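Local coordinates for RimK-related lysine biosynthesis protein (Thermococcus kodakarensis, PDB 5K2M) that is probably an ATP- and magnesium-dependent ligase of the ATP-grasp superfamily, belonging to the RimK/LysX family and acting in amino-acid biosynthesis, at residues A[74-79]-A[224-229]; A[211-216]-A[237-242]. All blocks are in the same frame, centred on the assembly; numbering follows the deposited sequence.

Contact 1: residues A[74-79]-A[224-229]; sequences SRLIFE and GALAID. With MG (magnesium ion), chain Q.
Leu76 packs onto Gly224 and Leu226, joining the helix that follows the N-terminal parallel sheet to the start of an inner strand of the antiparallel ATP-grasp sheet. No hydrogen bond crosses between the two segments, and 124 Å² is buried in all, so the contact is a small apolar one. The CB of Leu76 points at residues 224-229 but touches none of them. With chi1 at -173°, CG lies anti to the backbone N and is turned toward the strand; Leu76 CG comes 4.3 Å from Leu226 CD2. The two methyls then divide the work. Leu76 CD1 lies 4.3 Å from Leu226 CD2, whereas CD2 is the leading atom, 3.7 Å from Gly224 CA and 4.1 Å from Leu226 CD2. At Gly224 (phi 85°) that methyl lies against the CA-N edge, 4.1 Å from Gly224 N, on the side where a CB would point. Leu226 does not aim its CB at the helix; it is the CD2 methyl that reaches the other leucine. Phe221 and Glu223 also touch Leu76, while Ile77 packs on helix 53-65. Further along the strand lies Asp229, whose carboxylate is shared among charges: OD1 forms a salt bridge with Arg173, and OD2 accepts from Arg187. That same Asp229 OD2 binds a magnesium ion at 2.0 Å, and the metal also carries a water oxygen at 2.1 Å.

Contact 2: residues A[211-216]-A[237-242]; sequences EELSVK and LLVNEV. With MG (magnesium ion), chain R; MG (magnesium ion), chain Q; ADP (adenosine-5'-diphosphate), chain O.
Leu213 on helix 208-219 and Val239 on strand 236-243 come closest in the backbone, their CA atoms 8.0 Å apart, with both CB atoms directed across the gap. Within residues 211-216, Leu213 alone makes the contact: its CG is anti to the backbone N (chi1 -176°), which carries its methyls toward the strand. Leu213 CD2 meets Leu237 through that residue's CB, at 3.5 Å. Leu213 CG at 3.8 Å and CD1 at 4.0 Å both lie against Val239 CG2. Val94 adds to this cluster from a loop. Beyond Val239 the strand breaks step in a classic beta bulge, with Asn240 (psi -52°) and Glu241 both facing Asp229 on the adjacent strand of the ATP-grasp sheet. The two bulge residues serve the nucleotide. Asn240 ND2 donates a nearly straight hydrogen bond (170°) to ADP O2A at 2.8 Å, while its OD1 is held by Gln162 NE2. Glu241 chelates the magnesium ion of chain R with both oxygens, OE2 at 1.9 Å and OE1 more loosely at 2.5 Å, and OE1 bridges to the ion of chain Q at 2.3 Å. The beta-phosphate oxygen O3B of ADP also binds the chain R ion, and Lys83 NZ hydrogen-bonds to Glu241 OE2.

From the N terminus, the chain completes its parallel sheet with strand 70-71 and enters helix 74-80, the first half of contact 1. It then runs through the smaller antiparallel sheet and most of the larger one before helix 208-219 supplies the first half of contact 2. Strand 225-233 closes contact 1 and strand 236-243 closes contact 2; 144 residues separate segments 74-79 and 224-229, and 20 separate 211-216 and 237-242. Their segments alternate, so the contacts cross. Ile228 provides a direct junction, its CD1 lying 3.3 Å from Ser214 O. Contact 1 ties the N-terminal region to the ATP-grasp sheet; contact 2 packs helix 208-219 against one edge strand of that sheet within this chain. Asp229 and Glu241 share one magnesium ion.

Contact 1: residues A[74-79]-A[224-229]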
ATOM      1  N   SER A  74      20.226  -4.992  31.957  1.00 37.69           N
ATOM      2  CA  SER A  74      20.846  -5.226  30.662  1.00 37.88           C
ATOM      3  C   SER A  74      22.085  -4.351  30.443  1.00 38.42           C
ATOM      4  O   SER A  74      23.097  -4.810  29.911  1.00 37.45           O
ATOM      5  CB  SER A  74      19.842  -5.047  29.511  1.00 38.15           C
ATOM      6  OG  SER A  74      19.317  -3.737  29.454  1.00 39.85           O
ATOM      7  N   ARG A  75      22.010  -3.098  30.856  1.00 40.12           N
ATOM      8  CA  ARG A  75      23.154  -2.202  30.767  1.00 43.49           C
ATOM      9  C   ARG A  75      24.367  -2.743  31.555  1.00 40.10           C
ATOM     10  O   ARG A  75      25.472  -2.786  31.038  1.00 41.05           O
ATOM     11  CB  ARG A  75      22.756  -0.789  31.234  1.00 48.87           C
ATOM     12  CG  ARG A  75      23.886   0.233  31.257  1.00 56.88           C
ATOM     13  CD  ARG A  75      24.474   0.384  32.661  1.00 66.63           C
ATOM     14  NE  ARG A  75      25.774   1.066  32.691  1.00 71.86           N
ATOM     15  CZ  ARG A  75      26.458   1.361  33.801  1.00 72.70           C
ATOM     16  NH1 ARG A  75      25.983   1.040  35.003  1.00 70.48           N
ATOM     17  NH2 ARG A  75      27.629   1.984  33.709  1.00 74.19           N
ATOM     18  N   LEU A  76      24.173  -3.160  32.797  1.00 39.14           N
ATOM     19  CA  LEU A  76      25.298  -3.667  33.587  1.00 38.08           C
ATOM     20  C   LEU A  76      25.856  -4.977  33.032  1.00 37.64           C
ATOM     21  O   LEU A  76      27.083  -5.150  32.925  1.00 36.56           O
ATOM     22  CB  LEU A  76      24.922  -3.825  35.068  1.00 39.73           C
ATOM     23  CG  LEU A  76      26.102  -4.179  35.981  1.00 39.90           C
ATOM     24  CD1 LEU A  76      27.241  -3.178  35.849  1.00 40.38           C
ATOM     25  CD2 LEU A  76      25.635  -4.222  37.410  1.00 42.74           C
ATOM     26  N   ILE A  77      24.972  -5.890  32.641  1.00 36.74           N
ATOM     27  CA  ILE A  77      25.412  -7.140  32.042  1.00 36.18           C
ATOM     28  C   ILE A  77      26.266  -6.876  30.792  1.00 37.52           C
ATOM     29  O   ILE A  77      27.315  -7.488  30.616  1.00 35.28           O
ATOM     30  CB  ILE A  77      24.229  -8.062  31.686  1.00 36.99           C
ATOM     31  CG1 ILE A  77      23.578  -8.616  32.964  1.00 36.60           C
ATOM     32  CG2 ILE A  77      24.696  -9.213  30.794  1.00 35.44           C
ATOM     33  CD1 ILE A  77      22.122  -9.001  32.785  1.00 37.05           C
ATOM     34  N   PHE A  78      25.841  -5.945  29.945  1.00 38.99           N
ATOM     35  CA  PHE A  78      26.630  -5.621  28.766  1.00 40.78           C
ATOM     36  C   PHE A  78      27.976  -4.985  29.119  1.00 39.37           C
ATOM     37  O   PHE A  78      29.002  -5.412  28.627  1.00 36.75           O
ATOM     38  CB  PHE A  78      25.889  -4.682  27.804  1.00 44.69           C
ATOM     39  CG  PHE A  78      26.778  -4.168  26.708  1.00 48.71           C
ATOM     40  CD1 PHE A  78      27.392  -5.066  25.833  1.00 53.84           C
ATOM     41  CD2 PHE A  78      27.095  -2.821  26.615  1.00 50.61           C
ATOM     42  CE1 PHE A  78      28.257  -4.616  24.844  1.00 57.19           C
ATOM     43  CE2 PHE A  78      27.939  -2.361  25.621  1.00 52.54           C
ATOM     44  CZ  PHE A  78      28.525  -3.256  24.738  1.00 54.77           C
ATOM     45  N   GLU A  79      27.968  -3.951  29.954  1.00 39.38           N
ATOM     46  CA  GLU A  79      29.207  -3.232  30.222  1.00 41.63           C
ATOM     47  C   GLU A  79      30.165  -4.013  31.096  1.00 39.97           C
ATOM     48  O   GLU A  79      31.341  -4.150  30.750  1.00 41.40           O
ATOM     49  CB  GLU A  79      28.936  -1.847  30.797  1.00 44.12           C
ATOM     50  CG  GLU A  79      28.188  -0.976  29.809  1.00 48.84           C
ATOM     51  CD  GLU A  79      28.686   0.455  29.740  1.00 54.75           C
ATOM     52  OE1 GLU A  79      29.773   0.774  30.284  1.00 53.08           O
ATOM     53  OE2 GLU A  79      27.964   1.264  29.119  1.00 59.90           O
ATOM     54  N   GLY A 224      23.933  -2.940  40.906  1.00 43.04           N
ATOM     55  CA  GLY A 224      23.967  -4.378  40.675  1.00 42.58           C
ATOM     56  C   GLY A 224      24.792  -5.205  41.635  1.00 41.91           C
ATOM     57  O   GLY A 224      25.237  -4.731  42.682  1.00 39.50           O
ATOM     58  N   ALA A 225      24.958  -6.471  41.260  1.00 40.20           N
ATOM     59  CA  ALA A 225      25.696  -7.442  42.037  1.00 39.28           C
ATOM     60  C   ALA A 225      26.865  -7.900  41.184  1.00 39.46           C
ATOM     61  O   ALA A 225      26.658  -8.440  40.104  1.00 38.30           O
ATOM     62  CB  ALA A 225      24.801  -8.599  42.362  1.00 38.61           C
ATOM     63  N   LEU A 226      28.082  -7.654  41.656  1.00 38.62           N
ATOM     64  CA  LEU A 226      29.285  -7.913  40.876  1.00 40.64           C
ATOM     65  C   LEU A 226      30.277  -8.797  41.610  1.00 40.49           C
ATOM     66  O   LEU A 226      30.556  -8.591  42.795  1.00 39.17           O
ATOM     67  CB  LEU A 226      29.975  -6.592  40.488  1.00 41.19           C
ATOM     68  CG  LEU A 226      29.270  -5.689  39.467  1.00 41.64           C
ATOM     69  CD1 LEU A 226      30.052  -4.394  39.297  1.00 42.62           C
ATOM     70  CD2 LEU A 226      29.068  -6.373  38.117  1.00 42.11           C
ATOM     71  N   ALA A 227      30.813  -9.779  40.885  1.00 40.62           N
ATOM     72  CA  ALA A 227      32.006 -10.492  41.318  1.00 40.95           C
ATOM     73  C   ALA A 227      33.185  -9.827  40.654  1.00 40.31           C
ATOM     74  O   ALA A 227      33.253  -9.745  39.437  1.00 40.06           O
ATOM     75  CB  ALA A 227      31.943 -11.955  40.933  1.00 42.35           C
ATOM     76  N   ILE A 228      34.112  -9.362  41.470  1.00 39.80           N
ATOM     77  CA  ILE A 228      35.229  -8.579  41.010  1.00 40.59           C
ATOM     78  C   ILE A 228      36.500  -9.416  41.132  1.00 39.80           C
ATOM     79  O   ILE A 228      36.665 -10.139  42.114  1.00 39.41           O
ATOM     80  CB  ILE A 228      35.331  -7.293  41.846  1.00 42.97           C
ATOM     81  CG1 ILE A 228      33.991  -6.545  41.776  1.00 42.85           C
ATOM     82  CG2 ILE A 228      36.486  -6.421  41.345  1.00 44.30           C
ATOM     83  CD1 ILE A 228      33.783  -5.530  42.864  1.00 44.60           C
ATOM     84  N   ASP A 229      37.363  -9.341  40.113  1.00 38.99           N
ATOM     85  CA  ASP A 229      38.669 -10.023  40.107  1.00 40.56           C
ATOM     86  C   ASP A 229      39.811  -9.030  40.327  1.00 40.65           C
ATOM     87  O   ASP A 229      39.962  -8.086  39.555  1.00 39.62           O
ATOM     88  CB  ASP A 229      38.930 -10.700  38.766  1.00 41.41           C
ATOM     89  CG  ASP A 229      37.936 -11.802  38.446  1.00 43.20           C
ATOM     90  OD1 ASP A 229      36.830 -11.826  39.020  1.00 44.65           O
ATOM     91  OD2 ASP A 229      38.272 -12.645  37.584  1.00 45.05           O
TER
HETATM   92 MG    MG Q 303      37.920 -13.672  35.886  1.00 37.02          MG
HETATM   93  O   HOH W   1      39.157 -15.090  36.929  1.00 42.68           O

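Contact 2: residues A[211-216]-A[237-242]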
ATOM      1  N   GLU A 211      38.698  -4.819  50.330  1.00 48.42           N
ATOM      2  CA  GLU A 211      37.321  -4.384  50.572  1.00 48.68           C
ATOM      3  C   GLU A 211      37.064  -2.999  49.989  1.00 46.80           C
ATOM      4  O   GLU A 211      36.088  -2.799  49.256  1.00 44.30           O
ATOM      5  CB  GLU A 211      36.974  -4.402  52.073  1.00 49.88           C
ATOM      6  CG  GLU A 211      35.646  -3.722  52.398  1.00 51.58           C
ATOM      7  CD  GLU A 211      35.152  -3.979  53.811  1.00 55.25           C
ATOM      8  OE1 GLU A 211      35.793  -4.762  54.550  1.00 56.79           O
ATOM      9  OE2 GLU A 211      34.114  -3.382  54.179  1.00 55.91           O
ATOM     10  N   GLU A 212      37.939  -2.056  50.319  1.00 46.91           N
ATOM     11  CA  GLU A 212      37.808  -0.677  49.854  1.00 48.74           C
ATOM     12  C   GLU A 212      37.973  -0.568  48.353  1.00 47.62           C
ATOM     13  O   GLU A 212      37.227   0.152  47.698  1.00 48.22           O
ATOM     14  CB  GLU A 212      38.835   0.218  50.548  1.00 54.07           C
ATOM     15  CG  GLU A 212      38.759   1.684  50.150  1.00 59.08           C
ATOM     16  CD  GLU A 212      39.806   2.541  50.845  1.00 66.88           C
ATOM     17  OE1 GLU A 212      40.279   3.506  50.209  1.00 72.65           O
ATOM     18  OE2 GLU A 212      40.164   2.251  52.016  1.00 69.21           O
ATOM     19  N   LEU A 213      38.960  -1.263  47.803  1.00 46.77           N
ATOM     20  CA  LEU A 213      39.150  -1.288  46.349  1.00 47.36           C
ATOM     21  C   LEU A 213      37.948  -1.919  45.634  1.00 45.43           C
ATOM     22  O   LEU A 213      37.505  -1.438  44.586  1.00 45.78           O
ATOM     23  CB  LEU A 213      40.426  -2.057  45.991  1.00 46.55           C
ATOM     24  CG  LEU A 213      40.807  -2.101  44.510  1.00 46.17           C
ATOM     25  CD1 LEU A 213      41.057  -0.694  43.981  1.00 46.24           C
ATOM     26  CD2 LEU A 213      42.045  -2.964  44.332  1.00 45.68           C
ATOM     27  N   SER A 214      37.427  -2.997  46.204  1.00 44.88           N
ATOM     28  CA  SER A 214      36.257  -3.679  45.649  1.00 42.55           C
ATOM     29  C   SER A 214      35.040  -2.755  45.575  1.00 44.51           C
ATOM     30  O   SER A 214      34.354  -2.713  44.544  1.00 42.28           O
ATOM     31  CB  SER A 214      35.916  -4.913  46.473  1.00 42.05           C
ATOM     32  OG  SER A 214      36.949  -5.875  46.371  1.00 41.07           O
ATOM     33  N   VAL A 215      34.782  -2.010  46.653  1.00 45.62           N
ATOM     34  CA  VAL A 215      33.649  -1.088  46.682  1.00 45.79           C
ATOM     35  C   VAL A 215      33.825   0.006  45.623  1.00 46.05           C
ATOM     36  O   VAL A 215      32.877   0.351  44.922  1.00 44.39           O
ATOM     37  CB  VAL A 215      33.436  -0.456  48.088  1.00 47.57           C
ATOM     38  CG1 VAL A 215      32.391   0.655  48.047  1.00 47.89           C
ATOM     39  CG2 VAL A 215      32.999  -1.511  49.098  1.00 48.80           C
ATOM     40  N   LYS A 216      35.038   0.538  45.506  1.00 48.80           N
ATOM     41  CA  LYS A 216      35.335   1.575  44.510  1.00 50.29           C
ATOM     42  C   LYS A 216      35.154   1.062  43.084  1.00 47.32           C
ATOM     43  O   LYS A 216      34.640   1.776  42.230  1.00 46.05           O
ATOM     44  CB  LYS A 216      36.755   2.123  44.686  1.00 52.89           C
ATOM     45  CG  LYS A 216      36.887   3.225  45.730  1.00 56.71           C
ATOM     46  CD  LYS A 216      38.357   3.492  46.031  1.00 61.09           C
ATOM     47  CE  LYS A 216      38.581   4.802  46.775  1.00 65.92           C
ATOM     48  NZ  LYS A 216      38.591   5.963  45.836  1.00 68.04           N
ATOM     49  N   LEU A 237      47.558  -3.514  44.458  1.00 48.78           N
ATOM     50  CA  LEU A 237      46.376  -4.186  43.941  1.00 49.07           C
ATOM     51  C   LEU A 237      45.878  -3.545  42.643  1.00 45.66           C
ATOM     52  O   LEU A 237      45.899  -2.325  42.492  1.00 46.42           O
ATOM     53  CB  LEU A 237      45.269  -4.190  44.993  1.00 50.42           C
ATOM     54  CG  LEU A 237      45.637  -4.865  46.319  1.00 52.82           C
ATOM     55  CD1 LEU A 237      44.516  -4.662  47.328  1.00 54.65           C
ATOM     56  CD2 LEU A 237      45.932  -6.345  46.131  1.00 52.38           C
ATOM     57  N   LEU A 238      45.447  -4.384  41.707  1.00 42.77           N
ATOM     58  CA  LEU A 238      44.892  -3.923  40.436  1.00 42.73           C
ATOM     59  C   LEU A 238      43.575  -4.644  40.198  1.00 41.65           C
ATOM     60  O   LEU A 238      43.463  -5.847  40.469  1.00 41.98           O
ATOM     61  CB  LEU A 238      45.845  -4.241  39.274  1.00 42.20           C
ATOM     62  CG  LEU A 238      47.322  -3.886  39.451  1.00 43.73           C
ATOM     63  CD1 LEU A 238      48.201  -4.692  38.510  1.00 42.94           C
ATOM     64  CD2 LEU A 238      47.542  -2.389  39.259  1.00 45.50           C
ATOM     65  N   VAL A 239      42.593  -3.915  39.675  1.00 40.78           N
ATOM     66  CA  VAL A 239      41.319  -4.509  39.310  1.00 40.49           C
ATOM     67  C   VAL A 239      41.432  -5.011  37.881  1.00 40.58           C
ATOM     68  O   VAL A 239      41.806  -4.265  36.992  1.00 40.16           O
ATOM     69  CB  VAL A 239      40.162  -3.508  39.424  1.00 40.68           C
ATOM     70  CG1 VAL A 239      38.851  -4.177  39.020  1.00 41.57           C
ATOM     71  CG2 VAL A 239      40.078  -2.972  40.844  1.00 41.64           C
ATOM     72  N   ASN A 240      41.118  -6.281  37.673  1.00 39.86           N
ATOM     73  CA  ASN A 240      41.294  -6.907  36.378  1.00 39.78           C
ATOM     74  C   ASN A 240      39.988  -6.890  35.597  1.00 40.96           C
ATOM     75  O   ASN A 240      39.927  -6.431  34.451  1.00 41.52           O
ATOM     76  CB  ASN A 240      41.786  -8.344  36.541  1.00 38.71           C
ATOM     77  CG  ASN A 240      41.735  -9.120  35.238  1.00 40.70           C
ATOM     78  OD1 ASN A 240      42.199  -8.638  34.209  1.00 42.13           O
ATOM     79  ND2 ASN A 240      41.160 -10.317  35.272  1.00 38.71           N
ATOM     80  N   GLU A 241      38.944  -7.370  36.254  1.00 39.76           N
ATOM     81  CA  GLU A 241      37.695  -7.672  35.608  1.00 42.17           C
ATOM     82  C   GLU A 241      36.551  -7.598  36.606  1.00 38.93           C
ATOM     83  O   GLU A 241      36.768  -7.756  37.799  1.00 38.34           O
ATOM     84  CB  GLU A 241      37.806  -9.103  35.108  1.00 45.36           C
ATOM     85  CG  GLU A 241      36.674  -9.514  34.236  1.00 51.31           C
ATOM     86  CD  GLU A 241      36.376 -10.984  34.287  1.00 50.93           C
ATOM     87  OE1 GLU A 241      36.854 -11.730  35.173  1.00 51.38           O
ATOM     88  OE2 GLU A 241      35.597 -11.374  33.422  1.00 53.70           O
ATOM     89  N   VAL A 242      35.340  -7.375  36.109  1.00 40.09           N
ATOM     90  CA  VAL A 242      34.113  -7.527  36.898  1.00 41.14           C
ATOM     91  C   VAL A 242      33.196  -8.506  36.149  1.00 41.27           C
ATOM     92  O   VAL A 242      33.314  -8.643  34.939  1.00 42.72           O
ATOM     93  CB  VAL A 242      33.425  -6.165  37.147  1.00 42.86           C
ATOM     94  CG1 VAL A 242      34.345  -5.244  37.950  1.00 43.35           C
ATOM     95  CG2 VAL A 242      33.042  -5.489  35.842  1.00 42.88           C
TER
HETATM   96 MG    MG R 304      35.061 -13.130  34.019  1.00 42.03          MG
HETATM   97 MG    MG Q 303      37.920 -13.672  35.886  1.00 37.02          MG
HETATM   98  PB  ADP O 301      37.820 -14.573  32.723  1.00 39.40           P
HETATM   99  O1B ADP O 301      37.966 -15.044  34.143  1.00 38.60           O
HETATM  100  O2B ADP O 301      37.963 -15.664  31.690  1.00 35.17           O
HETATM  101  O3B ADP O 301      36.611 -13.714  32.444  1.00 37.34           O
HETATM  102  PA  ADP O 301      40.143 -13.027  33.495  1.00 36.71           P
HETATM  103  O1A ADP O 301      39.531 -12.937  34.879  1.00 38.17           O
HETATM  104  O2A ADP O 301      40.686 -11.749  32.942  1.00 32.63           O
HETATM  105  O3A ADP O 301      39.118 -13.651  32.428  1.00 36.49           O
HETATM  106  O5' ADP O 301      41.327 -14.107  33.503  1.00 33.36           O
HETATM  107  C5' ADP O 301      41.188 -15.354  34.147  1.00 32.34           C
HETATM  108  C4' ADP O 301      42.355 -15.578  35.093  1.00 33.10           C
HETATM  109  O4' ADP O 301      43.579 -15.567  34.351  1.00 31.75           O
HETATM  110  C3' ADP O 301      42.506 -14.535  36.189  1.00 32.87           C
HETATM  111  O3' ADP O 301      41.749 -14.877  37.361  1.00 32.72           O
HETATM  112  C2' ADP O 301      44.002 -14.573  36.435  1.00 31.13           C
HETATM  113  O2' ADP O 301      44.375 -15.640  37.304  1.00 30.90           O
HETATM  114  C1' ADP O 301      44.590 -14.882  35.080  1.00 31.29           C
HETATM  115  N9  ADP O 301      44.935 -13.637  34.378  1.00 31.00           N
HETATM  116  C8  ADP O 301      44.136 -12.939  33.544  1.00 31.58           C
HETATM  117  N7  ADP O 301      44.747 -11.834  33.082  1.00 31.45           N
HETATM  118  C5  ADP O 301      45.967 -11.814  33.647  1.00 30.78           C
HETATM  119  C6  ADP O 301      47.138 -10.940  33.579  1.00 29.16           C
HETATM  120  N6  ADP O 301      47.118  -9.830  32.810  1.00 28.90           N
HETATM  121  N1  ADP O 301      48.214 -11.286  34.313  1.00 28.90           N
HETATM  122  C2  ADP O 301      48.244 -12.383  35.083  1.00 29.36           C
HETATM  123  N3  ADP O 301      47.221 -13.229  35.196  1.00 29.48           N
HETATM  124  C4  ADP O 301      46.084 -13.000  34.507  1.00 30.68           C
HETATM  125  O   HOH W   1      39.157 -15.090  36.929  1.00 42.68           O
HETATM  126  O   HOH W   2      33.667 -12.957  32.315  1.00 45.03           O